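Local coordinates for capsid fiber protein (Bacillus phage phi29, PDB 6QYY) that forms the trimeric head fiber of the phage capsid, its N-terminal base portion probably serving to attach the fiber to the prohead, at residues 69-74 / 85-90. Numbering follows the deposited sequence.
Sequences SDIKVG and AVPTDD
In the curled antiparallel sheet in the C-terminal half of the chain, the loop joining strands 62-66 and 76-79 packs against strand 85-87, with Ile-71 and Ser-69 meeting Pro-87. No hydrogen bond links residues 69-74 to 85-90; the contact is van der Waals packing centred on the proline ring. The isoleucine side chain lies at a slant against the CD-CG edge of that ring, Ile-71 CG1 being 3.8 Å from Pro-87 CD and 4.0 Å from Pro-87 CG. Chi1 of -71° sets Ile-71 CG1 anti to the carbonyl carbon, and chi2 of 169° extends Ile-71 CD1 past it to within 3.5 Å of Ala-85 O. The isoleucine is buried and also rests on Leu-77. Ser-69 OG sits 3.5 Å from Pro-87 CD and 3.8 Å from Val-86 CG1, so that hydroxyl meets carbon atoms here. Between these two residues Asp-70 O comes within 3.6 Å of Pro-87 CG, while the CB of Asp-70 points away from the strand and OD1 accepts a hydrogen bond from Glu-104 N. Ser-69 N, 4.3 Å from Ala-85 O, is buried without a hydrogen-bond partner. Val-86 pairs with Thr-78, Ile-71 bonds to Ala-102, and Ala-85 joins its strand to Ile-66 and Gly-68, closure consistent with a small barrel-like sheet. The 67-75 connection thus lies against strand 85-87 where the sheet's end strands come together.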
loop_
_atom_site.group_PDB
_atom_site.type_symbol
_atom_site.label_atom_id
_atom_site.label_comp_id
_atom_site.label_asym_id
_atom_site.label_seq_id
_atom_site.Cartn_x
_atom_site.Cartn_y
_atom_site.Cartn_z
ATOM N N SER A 69 -1.854 -19.018 -16.540
ATOM C CA SER A 69 -1.982 -19.085 -17.992
ATOM C C SER A 69 -1.083 -17.994 -18.566
ATOM O O SER A 69 -0.434 -17.256 -17.823
ATOM C CB SER A 69 -3.442 -18.940 -18.438
ATOM O OG SER A 69 -4.028 -17.760 -17.912
ATOM N N ASP A 70 -1.036 -17.903 -19.894
ATOM C CA ASP A 70 -0.117 -16.962 -20.526
ATOM C C ASP A 70 -0.492 -15.528 -20.162
ATOM O O ASP A 70 -1.655 -15.127 -20.261
ATOM C CB ASP A 70 -0.121 -17.142 -22.046
ATOM C CG ASP A 70 0.619 -18.405 -22.496
ATOM O OD1 ASP A 70 1.009 -19.221 -21.631
ATOM O OD2 ASP A 70 0.806 -18.580 -23.722
ATOM N N ILE A 71 0.499 -14.764 -19.721
ATOM C CA ILE A 71 0.297 -13.390 -19.288
ATOM C C ILE A 71 1.143 -12.488 -20.177
ATOM O O ILE A 71 2.308 -12.796 -20.457
ATOM C CB ILE A 71 0.650 -13.207 -17.798
ATOM C CG1 ILE A 71 -0.385 -13.894 -16.894
ATOM C CG2 ILE A 71 0.764 -11.730 -17.443
ATOM C CD1 ILE A 71 0.033 -13.980 -15.434
ATOM N N LYS A 72 0.536 -11.410 -20.663
ATOM C CA LYS A 72 1.220 -10.406 -21.460
ATOM C C LYS A 72 1.493 -9.179 -20.602
ATOM O O LYS A 72 0.760 -8.895 -19.646
ATOM C CB LYS A 72 0.386 -10.023 -22.685
ATOM C CG LYS A 72 0.112 -11.189 -23.636
ATOM C CD LYS A 72 1.395 -11.988 -23.905
ATOM C CE LYS A 72 1.219 -13.026 -25.019
ATOM N NZ LYS A 72 0.400 -14.201 -24.603
ATOM N N VAL A 73 2.571 -8.461 -20.935
ATOM C CA VAL A 73 2.904 -7.245 -20.200
ATOM C C VAL A 73 1.714 -6.302 -20.239
ATOM O O VAL A 73 1.151 -6.031 -21.305
ATOM C CB VAL A 73 4.160 -6.583 -20.788
ATOM C CG1 VAL A 73 4.357 -5.182 -20.194
ATOM C CG2 VAL A 73 5.382 -7.458 -20.547
ATOM N N GLY A 74 1.302 -5.821 -19.066
ATOM C CA GLY A 74 0.180 -4.911 -18.976
ATOM C C GLY A 74 -1.159 -5.554 -18.674
ATOM O O GLY A 74 -2.132 -4.823 -18.440
ATOM N N ALA A 85 -1.627 -16.623 -10.666
ATOM C CA ALA A 85 -2.142 -15.360 -11.177
ATOM C C ALA A 85 -2.526 -15.520 -12.641
ATOM O O ALA A 85 -1.787 -16.137 -13.414
ATOM C CB ALA A 85 -1.105 -14.248 -11.034
ATOM N N VAL A 86 -3.681 -14.972 -13.021
ATOM C CA VAL A 86 -4.160 -15.081 -14.409
ATOM C C VAL A 86 -4.771 -13.760 -14.843
ATOM O O VAL A 86 -5.214 -12.945 -14.021
ATOM C CB VAL A 86 -5.206 -16.212 -14.577
ATOM C CG1 VAL A 86 -4.610 -17.571 -14.187
ATOM C CG2 VAL A 86 -6.470 -15.894 -13.778
ATOM N N PRO A 87 -4.802 -13.517 -16.159
ATOM C CA PRO A 87 -5.480 -12.320 -16.673
ATOM C C PRO A 87 -6.973 -12.333 -16.369
ATOM O O PRO A 87 -7.611 -13.385 -16.279
ATOM C CB PRO A 87 -5.230 -12.390 -18.185
ATOM C CG PRO A 87 -4.040 -13.280 -18.340
ATOM C CD PRO A 87 -4.147 -14.282 -17.236
ATOM N N THR A 88 -7.525 -11.137 -16.203
ATOM C CA THR A 88 -8.964 -10.945 -16.087
ATOM C C THR A 88 -9.293 -9.552 -16.593
ATOM O O THR A 88 -8.408 -8.712 -16.777
ATOM C CB THR A 88 -9.463 -11.128 -14.641
ATOM O OG1 THR A 88 -10.899 -11.135 -14.621
ATOM C CG2 THR A 88 -8.962 -10.000 -13.748
ATOM N N ASP A 89 -10.580 -9.320 -16.843
ATOM C CA ASP A 89 -11.074 -7.987 -17.127
ATOM C C ASP A 89 -12.165 -7.547 -16.156
ATOM O O ASP A 89 -12.715 -6.451 -16.322
ATOM C CB ASP A 89 -11.586 -7.911 -18.576
ATOM C CG ASP A 89 -12.322 -9.155 -18.993
ATOM O OD1 ASP A 89 -13.200 -9.612 -18.233
ATOM O OD2 ASP A 89 -12.020 -9.678 -20.085
ATOM N N ASP A 90 -12.503 -8.368 -15.156
ATOM C CA ASP A 90 -13.462 -7.977 -14.130
ATOM C C ASP A 90 -12.774 -7.036 -13.154
ATOM O O ASP A 90 -11.920 -7.474 -12.376
ATOM C CB ASP A 90 -14.021 -9.199 -13.391
ATOM C CG ASP A 90 -15.046 -8.828 -12.304
ATOM O OD1 ASP A 90 -15.307 -7.628 -12.076
ATOM O OD2 ASP A 90 -15.597 -9.754 -11.668
#